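Local coordinates for eukaryotic translation initiation factor 2D (Homo sapiens, PDB 5W2F), which delivers tRNA to the P-site of the eukaryotic ribosome independently of GTP, this chain being its C-terminal part with SWIB/MDM2 and SUI1 regions, at residues M13-Q18 with D58-D63; L46-N51 with V74-W79. All coordinates share one frame; numbering follows the deposited sequence.

Interaction 1: residues M13-Q18 with D58-D63; sequences MTLLFQ and DPILCD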
# COMPACT_ATOMS: atom_id res chain seq x y z
N MET A 13 4.46 12.35 -13.93
CA MET A 13 3.29 12.01 -14.76
C MET A 13 2.21 13.10 -14.81
O MET A 13 1.12 12.86 -15.31
CB MET A 13 2.69 10.71 -14.26
CG MET A 13 3.70 9.58 -14.28
SD MET A 13 3.08 8.02 -13.67
CE MET A 13 2.32 7.34 -15.12
N THR A 14 2.52 14.30 -14.34
CA THR A 14 1.50 15.35 -14.27
C THR A 14 0.91 15.72 -15.63
O THR A 14 -0.29 15.93 -15.74
CB THR A 14 2.02 16.60 -13.53
OG1 THR A 14 3.27 17.01 -14.08
CG2 THR A 14 2.21 16.28 -12.09
N LEU A 15 1.74 15.76 -16.68
CA LEU A 15 1.24 16.11 -18.01
C LEU A 15 0.26 15.07 -18.56
O LEU A 15 -0.68 15.43 -19.27
CB LEU A 15 2.38 16.37 -19.00
CG LEU A 15 3.31 17.54 -18.66
CD1 LEU A 15 4.44 17.68 -19.67
CD2 LEU A 15 2.51 18.83 -18.55
N LEU A 16 0.47 13.80 -18.23
CA LEU A 16 -0.47 12.75 -18.64
C LEU A 16 -1.83 12.96 -17.99
O LEU A 16 -2.85 12.81 -18.65
CB LEU A 16 0.07 11.36 -18.30
CG LEU A 16 -0.82 10.13 -18.52
CD1 LEU A 16 -1.26 10.06 -19.98
CD2 LEU A 16 -0.06 8.88 -18.12
N PHE A 17 -1.83 13.31 -16.71
CA PHE A 17 -3.07 13.42 -15.92
C PHE A 17 -3.75 14.78 -15.95
O PHE A 17 -4.87 14.91 -15.43
CB PHE A 17 -2.79 12.95 -14.48
CG PHE A 17 -2.65 11.47 -14.40
CD1 PHE A 17 -3.77 10.66 -14.33
CD2 PHE A 17 -1.40 10.87 -14.51
CE1 PHE A 17 -3.65 9.29 -14.35
CE2 PHE A 17 -1.27 9.50 -14.50
CZ PHE A 17 -2.39 8.71 -14.43
N GLN A 18 -3.08 15.75 -16.57
CA GLN A 18 -3.52 17.16 -16.61
C GLN A 18 -4.92 17.33 -17.17
O GLN A 18 -5.74 18.03 -16.57
CB GLN A 18 -2.51 17.99 -17.43
CG GLN A 18 -2.71 19.49 -17.37
CD GLN A 18 -1.47 20.26 -17.79
OE1 GLN A 18 -1.00 21.13 -17.07
NE2 GLN A 18 -0.95 19.95 -18.96
N ASP A 58 3.15 9.34 -27.63
CA ASP A 58 3.52 10.72 -27.91
C ASP A 58 4.64 11.13 -26.96
O ASP A 58 5.07 10.32 -26.11
CB ASP A 58 2.27 11.62 -27.82
CG ASP A 58 1.72 11.76 -26.41
OD1 ASP A 58 2.05 10.96 -25.52
OD2 ASP A 58 0.90 12.68 -26.22
N PRO A 59 5.17 12.35 -27.11
CA PRO A 59 6.29 12.70 -26.25
C PRO A 59 5.99 12.65 -24.76
O PRO A 59 6.84 12.23 -23.98
CB PRO A 59 6.65 14.10 -26.71
CG PRO A 59 6.31 14.09 -28.18
CD PRO A 59 5.05 13.29 -28.26
N ILE A 60 4.78 13.05 -24.37
CA ILE A 60 4.37 12.98 -22.97
C ILE A 60 4.43 11.55 -22.44
O ILE A 60 5.01 11.30 -21.38
CB ILE A 60 2.98 13.62 -22.77
CG1 ILE A 60 3.12 15.14 -22.83
CG2 ILE A 60 2.32 13.18 -21.46
CD1 ILE A 60 1.83 15.89 -23.00
N LEU A 61 3.85 10.62 -23.18
CA LEU A 61 3.88 9.22 -22.75
C LEU A 61 5.31 8.66 -22.75
O LEU A 61 5.69 7.93 -21.84
CB LEU A 61 2.94 8.37 -23.60
CG LEU A 61 1.46 8.52 -23.25
CD1 LEU A 61 0.60 7.85 -24.31
CD2 LEU A 61 1.17 7.99 -21.84
N CYS A 62 6.10 8.98 -23.76
CA CYS A 62 7.48 8.50 -23.81
C CYS A 62 8.26 8.96 -22.59
O CYS A 62 9.01 8.19 -21.99
CB CYS A 62 8.18 8.99 -25.09
SG CYS A 62 7.64 8.14 -26.58
N ASP A 63 8.04 10.22 -22.23
CA ASP A 63 8.76 10.86 -21.14
C ASP A 63 8.44 10.21 -19.81
O ASP A 63 9.32 9.99 -18.99
CB ASP A 63 8.41 12.35 -21.12
CG ASP A 63 9.10 13.10 -20.00
OD1 ASP A 63 10.33 12.97 -19.85
OD2 ASP A 63 8.39 13.84 -19.28
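The backbones of L16 and I60 come closest, their CA atoms 6.5 Å apart, where the short helix 14-17 lies against the first turn of helix 59-65. No hydrogen bond crosses between the two; the contact is aliphatic. The CB of I60 is directed at the short helix, and its beta-branch does the touching: CG2, anti to the backbone N, rests on the main chain of that helix, 3.8 Å from L16 N. The other branch runs out beside L15, where I60 CD1 lies 4.1 Å from L15 CB. A branched residue suits this place because one branch can lie on L16 while the other stays against L15. Both helices belong to the SWIB/MDM2 region, and Y40 of helix 30-43 packs on L16, I60 and L61 together. L16 has its CG anti to the backbone N (chi1 174°), which carries CD1 to within 3.7 Å of L61 CD2, the two leucines crossing at a slant. Helix 59-65 begins after D58, its N-cap: D58 OD1 accepts from L61 N at 3.0 Å, met from above the carboxylate plane, 37° out of it, while OD2 is hydrogen-bonded to the hydroxyl of Y40.

Interaction 2: residues L46-N51 with V74-W79; sequences LVDADN and VMKLPW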
# COMPACT_ATOMS: atom_id res chain seq x y z
N LEU A 46 -3.75 8.72 -30.85
CA LEU A 46 -2.54 7.91 -30.72
C LEU A 46 -2.76 6.48 -31.16
O LEU A 46 -1.80 5.72 -31.22
CB LEU A 46 -2.03 7.95 -29.29
CG LEU A 46 -1.69 9.36 -28.78
CD1 LEU A 46 -1.07 9.24 -27.40
CD2 LEU A 46 -0.77 10.14 -29.73
N VAL A 47 -4.00 6.07 -31.41
CA VAL A 47 -4.24 4.67 -31.79
C VAL A 47 -3.62 4.43 -33.17
O VAL A 47 -3.78 5.25 -34.08
CB VAL A 47 -5.73 4.32 -31.80
CG1 VAL A 47 -5.94 2.85 -32.15
CG2 VAL A 47 -6.36 4.64 -30.45
N ASP A 48 -2.87 3.34 -33.31
CA ASP A 48 -2.27 3.00 -34.59
C ASP A 48 -3.36 2.67 -35.61
O ASP A 48 -4.16 1.75 -35.42
CB ASP A 48 -1.29 1.85 -34.44
CG ASP A 48 -0.47 1.61 -35.68
OD1 ASP A 48 -0.96 0.94 -36.57
OD2 ASP A 48 0.67 2.12 -35.78
N ALA A 49 -3.38 3.41 -36.70
CA ALA A 49 -4.42 3.21 -37.69
C ALA A 49 -4.42 1.84 -38.34
O ALA A 49 -5.48 1.32 -38.72
CB ALA A 49 -4.35 4.28 -38.76
N ASP A 50 -3.24 1.26 -38.48
CA ASP A 50 -3.12 -0.04 -39.14
C ASP A 50 -3.33 -1.23 -38.21
O ASP A 50 -3.62 -2.32 -38.71
CB ASP A 50 -1.74 -0.15 -39.80
CG ASP A 50 -1.52 0.88 -40.88
OD1 ASP A 50 -2.49 1.24 -41.59
OD2 ASP A 50 -0.37 1.33 -41.04
N ASN A 51 -3.18 -1.04 -36.91
CA ASN A 51 -3.33 -2.10 -35.94
C ASN A 51 -3.89 -1.49 -34.65
O ASN A 51 -3.15 -0.95 -33.81
CB ASN A 51 -2.01 -2.81 -35.68
CG ASN A 51 -2.17 -4.01 -34.75
OD1 ASN A 51 -3.14 -4.12 -33.99
ND2 ASN A 51 -1.22 -4.93 -34.83
N VAL A 74 9.13 5.54 -33.74
CA VAL A 74 7.81 5.55 -33.13
C VAL A 74 7.78 4.40 -32.14
O VAL A 74 8.00 3.23 -32.50
CB VAL A 74 6.68 5.40 -34.17
CG1 VAL A 74 5.32 5.40 -33.46
CG2 VAL A 74 6.76 6.51 -35.22
N MET A 75 7.51 4.73 -30.88
CA MET A 75 7.36 3.73 -29.83
C MET A 75 5.88 3.34 -29.79
O MET A 75 5.01 4.20 -29.70
CB MET A 75 7.76 4.33 -28.48
CG MET A 75 9.09 5.08 -28.48
SD MET A 75 10.46 4.01 -28.92
CE MET A 75 11.81 4.67 -27.99
N LYS A 76 5.60 2.05 -29.94
CA LYS A 76 4.24 1.54 -29.90
C LYS A 76 4.12 0.51 -28.80
O LYS A 76 5.03 -0.32 -28.62
CB LYS A 76 3.84 0.89 -31.22
CG LYS A 76 3.89 1.85 -32.39
CD LYS A 76 3.42 1.15 -33.65
CE LYS A 76 3.65 1.99 -34.88
NZ LYS A 76 3.10 1.32 -36.09
N LEU A 77 3.01 0.58 -28.08
CA LEU A 77 2.69 -0.42 -27.09
C LEU A 77 1.27 -0.90 -27.26
O LEU A 77 0.38 -0.09 -27.53
CB LEU A 77 2.82 0.13 -25.67
CG LEU A 77 4.23 0.40 -25.17
CD1 LEU A 77 4.18 1.02 -23.78
CD2 LEU A 77 5.04 -0.88 -25.13
N PRO A 78 1.04 -2.21 -27.07
CA PRO A 78 -0.34 -2.64 -26.91
C PRO A 78 -1.01 -1.95 -25.73
O PRO A 78 -0.35 -1.61 -24.75
CB PRO A 78 -0.23 -4.13 -26.62
CG PRO A 78 1.17 -4.50 -26.88
CD PRO A 78 2.01 -3.29 -26.84
N TRP A 79 -2.33 -1.77 -25.82
CA TRP A 79 -3.08 -1.10 -24.75
C TRP A 79 -2.76 -1.64 -23.37
O TRP A 79 -2.51 -0.88 -22.44
CB TRP A 79 -4.57 -1.28 -24.98
CG TRP A 79 -5.13 -0.59 -26.15
CD1 TRP A 79 -5.34 -1.13 -27.37
CD2 TRP A 79 -5.56 0.77 -26.23
NE1 TRP A 79 -5.89 -0.21 -28.21
CE2 TRP A 79 -6.04 0.97 -27.54
CE3 TRP A 79 -5.60 1.83 -25.32
CZ2 TRP A 79 -6.56 2.18 -27.97
CZ3 TRP A 79 -6.13 3.03 -25.74
CH2 TRP A 79 -6.59 3.20 -27.06
O HOH W 1 1.10 -1.01 -37.28
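K76 meets D48 by charge and W79 meets V47 by its ring, and these two pairs join 74-79 to the loop 46-51. K76, on strand 76-78, comes first. Its CB is directed at the loop, and beyond CG the chain is fully extended, carrying the ammonium group out to D48. There K76 NZ donates to D48 OD2 at 2.6 Å, a short salt bridge in which the nitrogen stands above the carboxylate plane, 36° out of it. The methylene next to the charge follows closely, with K76 CE 3.1 Å from D48 OD2. A lysine suits this exposed position, since its long chain spans the gap between backbones whose CA atoms lie 8.2 Å apart at D48 and K76.

The partner carboxylate is engaged at both oxygens. D48 OD1 accepts two weak bonds from the backbone N atoms of D50 and N51, each 3.0 Å long, and a water donates to it as well; the same water makes a weak bond with K76 NZ. CG of D48 lies anti to the backbone N (chi1 -170°), with OD2 turned to K76 and OD1 to the N-H groups of the following turn.

Beyond L77, P78 is the N-cap and W79 the first residue of helix 79-89. V47 CG2 approaches the benzo ring of W79 obliquely, 3.5 Å from CZ2, the two side chains crossing at about a right angle. The ring's NE1 is bonded to the carbonyl of K52, and I38 and A41 of helix 30-43 also touch the tryptophan, whose size lets it bridge helix and loop. Strand 76-78 pairs with strand 54-56, into which the loop leads, and the SWIB/MDM2 region here thus contains, beside its helices, a small two-stranded antiparallel sheet whose strands are joined through helix 59-65.

In the fold
Interactions 1 and 2 lie in the same SWIB/MDM2 region, their centres about 16 Å apart, and their segments alternate along the chain. Interaction 1 joins two helices by aliphatic contact alone and is buried on its leucine side; interaction 2 ties a loop to a strand and the start of a helix, combining an apolar patch with a salt bridge at the surface, a water beside it, between buried D48 and exposed K76. The two also touch directly: L46 CD1 lies 3.8 Å from L61 CD1, and M75 CG is 3.9 Å from C62 SG. Helix 59-65 thus touches helix 14-17 and, through L61 and C62, also L46 and M75 of interaction 2, while helix 30-43 packs against both.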